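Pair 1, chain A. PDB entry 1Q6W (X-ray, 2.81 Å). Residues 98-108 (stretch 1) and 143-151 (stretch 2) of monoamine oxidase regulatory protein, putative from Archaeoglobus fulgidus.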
# COMPACT_ATOMS: atom_id res chain seq x y z
N ILE A 98 4.06 5.88 -5.50
CA ILE A 98 4.87 5.50 -4.36
C ILE A 98 6.09 4.88 -5.00
O ILE A 98 6.03 3.77 -5.52
CB ILE A 98 4.17 4.46 -3.51
CG1 ILE A 98 2.80 4.97 -3.10
CG2 ILE A 98 5.00 4.16 -2.29
CD1 ILE A 98 2.05 4.01 -2.22
N LYS A 99 7.20 5.62 -4.97
CA LYS A 99 8.45 5.21 -5.60
C LYS A 99 9.24 4.17 -4.86
O LYS A 99 9.98 3.41 -5.46
CB LYS A 99 9.34 6.42 -5.85
CG LYS A 99 10.51 6.15 -6.76
CD LYS A 99 11.28 7.43 -7.03
CE LYS A 99 12.47 7.18 -7.96
NZ LYS A 99 13.20 8.44 -8.26
N ASP A 100 9.14 4.12 -3.54
CA ASP A 100 9.92 3.12 -2.85
C ASP A 100 9.35 2.81 -1.50
O ASP A 100 8.92 3.70 -0.77
CB ASP A 100 11.36 3.57 -2.69
CG ASP A 100 12.12 2.71 -1.70
OD1 ASP A 100 11.83 2.80 -0.49
OD2 ASP A 100 12.98 1.93 -2.13
N VAL A 101 9.36 1.53 -1.16
CA VAL A 101 8.86 1.12 0.12
C VAL A 101 9.76 0.00 0.58
O VAL A 101 9.94 -0.99 -0.14
CB VAL A 101 7.40 0.59 0.04
CG1 VAL A 101 6.90 0.20 1.43
CG2 VAL A 101 6.49 1.65 -0.54
N ARG A 102 10.33 0.16 1.76
CA ARG A 102 11.19 -0.85 2.33
C ARG A 102 10.64 -1.33 3.67
O ARG A 102 10.42 -0.54 4.60
CB ARG A 102 12.60 -0.31 2.53
CG ARG A 102 13.39 -0.16 1.26
CD ARG A 102 14.81 0.29 1.57
NE ARG A 102 15.69 0.21 0.41
CZ ARG A 102 17.00 0.44 0.46
NH1 ARG A 102 17.57 0.74 1.61
NH2 ARG A 102 17.73 0.34 -0.64
N PHE A 103 10.40 -2.64 3.78
CA PHE A 103 9.92 -3.21 5.03
C PHE A 103 11.15 -3.63 5.82
O PHE A 103 11.75 -4.65 5.57
CB PHE A 103 9.00 -4.39 4.71
CG PHE A 103 7.80 -4.00 3.89
CD1 PHE A 103 7.66 -4.43 2.57
CD2 PHE A 103 6.82 -3.15 4.42
CE1 PHE A 103 6.59 -4.04 1.78
CE2 PHE A 103 5.73 -2.75 3.64
CZ PHE A 103 5.61 -3.19 2.33
N LEU A 104 11.55 -2.80 6.77
CA LEU A 104 12.75 -3.06 7.54
C LEU A 104 12.64 -4.02 8.70
O LEU A 104 13.41 -4.98 8.80
CB LEU A 104 13.31 -1.74 8.05
CG LEU A 104 13.46 -0.68 6.95
CD1 LEU A 104 13.95 0.62 7.55
CD2 LEU A 104 14.43 -1.19 5.87
N ARG A 105 11.70 -3.75 9.60
CA ARG A 105 11.51 -4.56 10.79
C ARG A 105 10.05 -4.98 10.87
O ARG A 105 9.16 -4.30 10.37
CB ARG A 105 11.88 -3.74 12.02
CG ARG A 105 12.39 -4.53 13.19
CD ARG A 105 13.88 -4.29 13.35
NE ARG A 105 14.19 -2.87 13.28
CZ ARG A 105 15.40 -2.35 13.47
NH1 ARG A 105 16.42 -3.15 13.76
NH2 ARG A 105 15.59 -1.04 13.38
N PRO A 106 9.78 -6.12 11.52
CA PRO A 106 8.39 -6.57 11.64
C PRO A 106 7.65 -5.85 12.74
O PRO A 106 8.24 -5.41 13.70
CB PRO A 106 8.55 -8.06 11.95
CG PRO A 106 9.79 -8.08 12.77
CD PRO A 106 10.71 -7.13 12.04
N VAL A 107 6.34 -5.70 12.58
CA VAL A 107 5.51 -5.06 13.59
C VAL A 107 4.66 -6.16 14.24
O VAL A 107 3.88 -6.84 13.57
CB VAL A 107 4.58 -4.00 12.96
CG1 VAL A 107 3.64 -3.45 14.01
CG2 VAL A 107 5.40 -2.88 12.35
N PHE A 108 4.82 -6.35 15.54
CA PHE A 108 4.07 -7.37 16.25
C PHE A 108 2.74 -6.85 16.81
O PHE A 108 2.54 -5.64 16.97
CB PHE A 108 4.94 -7.94 17.38
CG PHE A 108 6.09 -8.75 16.88
CD1 PHE A 108 5.88 -10.02 16.35
CD2 PHE A 108 7.38 -8.22 16.88
CE1 PHE A 108 6.94 -10.75 15.81
CE2 PHE A 108 8.44 -8.93 16.34
CZ PHE A 108 8.22 -10.20 15.81
N GLY A 143 11.79 3.31 19.21
CA GLY A 143 12.57 4.06 18.24
C GLY A 143 13.04 3.36 16.98
O GLY A 143 13.50 4.04 16.05
N GLU A 144 12.93 2.04 16.92
CA GLU A 144 13.38 1.31 15.74
C GLU A 144 12.59 1.70 14.47
O GLU A 144 11.38 1.97 14.52
CB GLU A 144 13.26 -0.19 16.00
CG GLU A 144 13.96 -0.64 17.27
CD GLU A 144 13.63 -2.07 17.65
OE1 GLU A 144 14.16 -2.55 18.69
OE2 GLU A 144 12.85 -2.73 16.93
N LEU A 145 13.29 1.74 13.35
CA LEU A 145 12.68 2.08 12.07
C LEU A 145 12.10 0.79 11.47
O LEU A 145 12.83 -0.10 11.08
CB LEU A 145 13.75 2.66 11.15
CG LEU A 145 13.29 3.42 9.92
CD1 LEU A 145 12.49 4.67 10.32
CD2 LEU A 145 14.51 3.81 9.13
N VAL A 146 10.78 0.70 11.38
CA VAL A 146 10.15 -0.51 10.85
C VAL A 146 9.83 -0.43 9.36
O VAL A 146 9.81 -1.45 8.67
CB VAL A 146 8.83 -0.85 11.61
CG1 VAL A 146 9.10 -1.02 13.08
CG2 VAL A 146 7.79 0.26 11.38
N LEU A 147 9.56 0.76 8.85
CA LEU A 147 9.22 0.91 7.45
C LEU A 147 9.65 2.26 6.92
O LEU A 147 9.63 3.25 7.64
CB LEU A 147 7.71 0.71 7.25
CG LEU A 147 7.10 0.85 5.85
CD1 LEU A 147 5.81 0.06 5.80
CD2 LEU A 147 6.85 2.31 5.49
N THR A 148 10.02 2.29 5.65
CA THR A 148 10.43 3.53 5.03
C THR A 148 9.85 3.57 3.62
O THR A 148 9.69 2.53 2.99
CB THR A 148 11.98 3.64 4.98
OG1 THR A 148 12.36 4.98 4.67
CG2 THR A 148 12.55 2.71 3.91
N ALA A 149 9.51 4.76 3.14
CA ALA A 149 8.95 4.88 1.81
C ALA A 149 9.05 6.28 1.21
O ALA A 149 9.27 7.28 1.91
CB ALA A 149 7.49 4.43 1.81
N LEU A 150 8.90 6.32 -0.10
CA LEU A 150 8.95 7.56 -0.86
C LEU A 150 7.64 7.64 -1.66
O LEU A 150 7.34 6.75 -2.45
CB LEU A 150 10.15 7.52 -1.80
CG LEU A 150 11.15 8.67 -1.78
CD1 LEU A 150 11.51 9.07 -0.37
CD2 LEU A 150 12.36 8.22 -2.55
N TYR A 151 6.86 8.69 -1.44
CA TYR A 151 5.61 8.83 -2.18
C TYR A 151 5.46 10.27 -2.65
O TYR A 151 6.10 11.18 -2.11
CB TYR A 151 4.41 8.42 -1.30
CG TYR A 151 4.11 9.34 -0.12
CD1 TYR A 151 3.15 10.35 -0.24
CD2 TYR A 151 4.75 9.18 1.11
CE1 TYR A 151 2.84 11.17 0.83
CE2 TYR A 151 4.44 10.00 2.19
CZ TYR A 151 3.48 10.99 2.05
OH TYR A 151 3.16 11.81 3.11

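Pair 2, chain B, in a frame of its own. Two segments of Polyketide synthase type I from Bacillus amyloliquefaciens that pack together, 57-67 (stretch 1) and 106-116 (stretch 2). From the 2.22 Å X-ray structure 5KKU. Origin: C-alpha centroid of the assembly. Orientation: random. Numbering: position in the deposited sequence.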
# COMPACT_ATOMS: atom_id res chain seq x y z
N LEU B 57 10.50 -5.80 -4.98
CA LEU B 57 10.25 -6.50 -3.77
C LEU B 57 9.46 -7.78 -3.96
O LEU B 57 8.60 -7.84 -4.77
CB LEU B 57 9.57 -5.60 -2.76
CG LEU B 57 10.11 -4.21 -2.58
CD1 LEU B 57 9.15 -3.34 -1.85
CD2 LEU B 57 11.44 -4.19 -1.89
N ARG B 58 9.77 -8.80 -3.21
CA ARG B 58 9.08 -10.05 -3.30
C ARG B 58 8.74 -10.61 -1.93
O ARG B 58 9.37 -10.30 -0.99
CB ARG B 58 9.88 -11.05 -4.09
CG ARG B 58 10.41 -10.52 -5.39
CD ARG B 58 11.01 -11.63 -6.19
NE ARG B 58 11.64 -11.17 -7.40
CZ ARG B 58 12.60 -11.83 -8.02
NH1 ARG B 58 13.02 -12.96 -7.54
NH2 ARG B 58 13.13 -11.33 -9.11
N GLN B 59 7.79 -11.51 -1.86
CA GLN B 59 7.38 -12.16 -0.64
C GLN B 59 7.21 -11.19 0.51
O GLN B 59 7.65 -11.42 1.57
CB GLN B 59 8.31 -13.29 -0.26
CG GLN B 59 8.61 -14.26 -1.37
CD GLN B 59 7.39 -14.88 -1.99
OE1 GLN B 59 6.63 -15.53 -1.33
NE2 GLN B 59 7.19 -14.65 -3.26
N ILE B 60 6.49 -10.12 0.29
CA ILE B 60 6.18 -9.16 1.32
C ILE B 60 5.18 -9.68 2.32
O ILE B 60 4.22 -10.27 1.97
CB ILE B 60 5.64 -7.90 0.69
CG1 ILE B 60 6.63 -7.37 -0.31
CG2 ILE B 60 5.32 -6.86 1.74
CD1 ILE B 60 6.15 -6.20 -1.08
N ILE B 61 5.41 -9.43 3.57
CA ILE B 61 4.47 -9.78 4.59
C ILE B 61 4.22 -8.60 5.49
O ILE B 61 5.13 -8.11 6.04
CB ILE B 61 4.95 -10.93 5.46
CG1 ILE B 61 5.35 -12.11 4.64
CG2 ILE B 61 3.88 -11.34 6.44
CD1 ILE B 61 6.05 -13.19 5.42
N PHE B 62 2.99 -8.19 5.63
CA PHE B 62 2.64 -7.10 6.48
C PHE B 62 2.23 -7.63 7.84
O PHE B 62 1.38 -8.45 7.96
CB PHE B 62 1.51 -6.27 5.88
CG PHE B 62 1.82 -5.65 4.56
CD1 PHE B 62 2.76 -4.69 4.43
CD2 PHE B 62 1.11 -5.99 3.48
CE1 PHE B 62 3.01 -4.12 3.23
CE2 PHE B 62 1.36 -5.42 2.28
CZ PHE B 62 2.32 -4.49 2.16
N LYS B 63 2.89 -7.15 8.86
CA LYS B 63 2.68 -7.67 10.19
C LYS B 63 2.35 -7.12 11.56
O LYS B 63 1.76 -7.80 12.35
CB LYS B 63 3.99 -8.12 10.80
CG LYS B 63 4.77 -9.06 9.91
CD LYS B 63 5.88 -9.79 10.62
CE LYS B 63 6.88 -10.34 9.64
NZ LYS B 63 8.19 -10.71 10.18
N GLN B 64 2.50 -5.93 11.85
CA GLN B 64 1.92 -5.28 12.99
C GLN B 64 1.69 -3.85 12.43
O GLN B 64 2.54 -3.34 11.80
CB GLN B 64 2.71 -5.33 14.27
CG GLN B 64 1.94 -5.11 15.50
CD GLN B 64 1.09 -6.28 15.93
OE1 GLN B 64 0.19 -6.63 15.26
NE2 GLN B 64 1.38 -6.83 17.06
N PRO B 65 0.54 -3.27 12.64
CA PRO B 65 0.30 -1.92 12.16
C PRO B 65 1.10 -0.89 12.95
O PRO B 65 1.23 -1.09 14.10
CB PRO B 65 -1.19 -1.75 12.40
CG PRO B 65 -1.49 -2.60 13.53
CD PRO B 65 -0.63 -3.80 13.33
N VAL B 66 1.69 0.10 12.33
CA VAL B 66 2.32 1.19 13.04
C VAL B 66 1.25 2.18 13.50
O VAL B 66 0.68 2.86 12.71
CB VAL B 66 3.38 1.90 12.18
CG1 VAL B 66 3.83 3.20 12.80
CG2 VAL B 66 4.57 1.01 11.93
N VAL B 67 0.98 2.22 14.79
CA VAL B 67 0.00 3.10 15.40
C VAL B 67 0.65 4.25 16.16
O VAL B 67 1.50 4.03 16.95
CB VAL B 67 -0.93 2.31 16.30
CG1 VAL B 67 -1.78 3.20 17.18
CG2 VAL B 67 -1.80 1.40 15.49
N ARG B 106 9.80 -4.07 20.70
CA ARG B 106 9.78 -3.76 19.30
C ARG B 106 8.81 -4.63 18.55
O ARG B 106 8.89 -5.83 18.62
CB ARG B 106 11.15 -3.92 18.72
CG ARG B 106 12.21 -3.21 19.49
CD ARG B 106 13.34 -2.76 18.64
NE ARG B 106 14.19 -1.80 19.31
CZ ARG B 106 15.34 -1.41 18.84
NH1 ARG B 106 15.76 -1.90 17.73
NH2 ARG B 106 16.05 -0.54 19.47
N ASP B 107 7.95 -4.02 17.79
CA ASP B 107 7.00 -4.71 16.98
C ASP B 107 7.55 -5.02 15.63
O ASP B 107 8.24 -4.24 15.06
CB ASP B 107 5.72 -3.91 16.82
CG ASP B 107 4.90 -3.90 18.05
OD1 ASP B 107 4.67 -4.93 18.67
OD2 ASP B 107 4.45 -2.84 18.41
N GLU B 108 7.25 -6.17 15.10
CA GLU B 108 7.62 -6.43 13.73
C GLU B 108 6.51 -5.93 12.82
O GLU B 108 5.36 -6.22 13.01
CB GLU B 108 7.91 -7.87 13.53
CG GLU B 108 8.91 -8.41 14.49
CD GLU B 108 9.32 -9.82 14.20
OE1 GLU B 108 8.58 -10.58 13.61
OE2 GLU B 108 10.42 -10.16 14.59
N ASN B 109 6.89 -5.15 11.84
CA ASN B 109 5.93 -4.51 10.98
C ASN B 109 5.86 -5.08 9.59
O ASN B 109 4.84 -5.17 9.04
CB ASN B 109 6.14 -3.01 10.98
CG ASN B 109 6.03 -2.40 12.35
OD1 ASN B 109 6.95 -1.82 12.85
ND2 ASN B 109 4.92 -2.56 12.96
N MET B 110 6.98 -5.54 9.09
CA MET B 110 7.06 -6.04 7.76
C MET B 110 8.36 -6.72 7.39
O MET B 110 9.39 -6.38 7.89
CB MET B 110 6.79 -4.91 6.81
CG MET B 110 6.69 -5.33 5.39
SD MET B 110 7.05 -4.01 4.29
CE MET B 110 8.62 -4.52 3.65
N GLU B 111 8.27 -7.69 6.50
CA GLU B 111 9.42 -8.35 5.91
C GLU B 111 9.27 -8.57 4.43
O GLU B 111 8.23 -8.70 3.95
CB GLU B 111 9.72 -9.65 6.61
CG GLU B 111 8.79 -10.78 6.27
CD GLU B 111 9.25 -12.10 6.80
OE1 GLU B 111 9.12 -12.30 8.00
OE2 GLU B 111 9.72 -12.92 6.02
N CYS B 112 10.34 -8.54 3.70
CA CYS B 112 10.31 -8.89 2.30
C CYS B 112 11.69 -9.27 1.79
O CYS B 112 12.63 -9.20 2.51
CB CYS B 112 9.76 -7.75 1.47
SG CYS B 112 10.74 -6.27 1.41
N GLN B 113 11.83 -9.60 0.53
CA GLN B 113 13.10 -9.87 -0.09
C GLN B 113 13.35 -8.90 -1.20
O GLN B 113 12.58 -8.77 -2.09
CB GLN B 113 13.14 -11.26 -0.63
CG GLN B 113 12.92 -12.31 0.38
CD GLN B 113 14.18 -12.63 1.16
OE1 GLN B 113 15.30 -12.44 0.70
NE2 GLN B 113 13.98 -13.09 2.34
N LEU B 114 14.43 -8.18 -1.12
CA LEU B 114 14.73 -7.16 -2.10
C LEU B 114 15.70 -7.62 -3.19
O LEU B 114 16.79 -7.98 -2.92
CB LEU B 114 15.25 -5.94 -1.40
CG LEU B 114 15.41 -4.66 -2.16
CD1 LEU B 114 15.32 -3.58 -1.13
CD2 LEU B 114 16.71 -4.53 -2.94
N TYR B 115 15.28 -7.61 -4.43
CA TYR B 115 16.13 -8.00 -5.54
C TYR B 115 16.47 -6.84 -6.44
O TYR B 115 15.79 -5.88 -6.50
CB TYR B 115 15.43 -9.00 -6.41
CG TYR B 115 15.21 -10.31 -5.78
CD1 TYR B 115 14.29 -10.46 -4.79
CD2 TYR B 115 15.92 -11.40 -6.18
CE1 TYR B 115 14.09 -11.66 -4.21
CE2 TYR B 115 15.73 -12.61 -5.60
CZ TYR B 115 14.81 -12.73 -4.61
OH TYR B 115 14.61 -13.92 -4.02
N LEU B 116 17.52 -7.00 -7.19
CA LEU B 116 17.83 -5.99 -8.13
C LEU B 116 16.89 -6.20 -9.32
O LEU B 116 16.63 -7.29 -9.70
CB LEU B 116 19.28 -6.06 -8.53
CG LEU B 116 20.23 -5.69 -7.40
CD1 LEU B 116 21.51 -6.49 -7.48
CD2 LEU B 116 20.58 -4.23 -7.38

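Both pairs set a strand of stretch 1 antiparallel to a strand of stretch 2, and stretch 1 then runs out into a loop that stays against its neighbour. Fourteen central residues superpose with an RMSD of 0.6 Å; the axes of strands 98-103 and 145-151 lie at 178° in pair 1, those of 60-62 and 107-116 at 179° in pair 2, where the chain turns a corner at Gln B59. A common element is a hydrogen-bonded rung: Arg A102 with Thr A148 matches Ile B61 with Glu B111. In pair 1, Arg A102 N donates to Thr A148 O at 2.7 Å and Thr A148 N to Arg A102 O at 3.0 Å; in pair 2, Ile B61 N reaches Glu B111 O at 2.9 Å and Glu B111 N reaches Ile B61 O at 3.2 Å. Each ladder also contains a beta bulge, which shifts the register by one residue.

Apolar side chains fill the same space with different atoms. Phe A103 and Phe B62 nearly coincide, both with chi1 in m. Phe A103 CE2 meets Leu A147 CD1 at 3.5 Å, whereas Phe B62 CD1 meets Met B110 CG at 4.1 Å; branched leucine and linear methionine both offer aliphatic carbon to the ring. In pair 1, on the same face as Phe A103, Val A101 CG2 lies 3.8 Å from Ala A149 CB; at the matching positions of pair 2, Ile B60 CG1 lies 3.6 Å from Cys B112 CB. All four side chains are small or aliphatic, suiting a buried site between close backbones.

Elsewhere polarity is tolerated, and there the solutions diverge. Leu A104 and Lys B63 occupy matching positions. Leu A104 CD1 packs on Leu A145 CD2 at 3.6 Å. Leu A145 is matched by Glu B108, and Thr A148 by Glu B111, so the longer lysine finds two carboxylates: Lys B63 NZ forms salt bridges with Glu B111 OE1 at 2.9 Å and, more weakly, with Glu B108 OE1 at 3.5 Å. The same backbone thus carries an apolar clasp in pair 1 and an ionic one in pair 2.

The loop turns similarly through Pro A106 and Pro B65, whose side chains almost coincide and, pointing away, leave the partner strand alone. Before it, Leu A104 N and Arg A105 N both donate to Val A146 O, at 2.9 Å and 3.1 Å. Lys B63 N likewise donates to Asn B109 O, at 2.8 Å, but Gln B64 N makes no such bond. Instead Asn B109 ND2 donates to Gln B64 O at 2.8 Å: an amide can tie the loop down where the side chain of Val A146 can only pack, its CB 4.1 Å from Val A107 CG2.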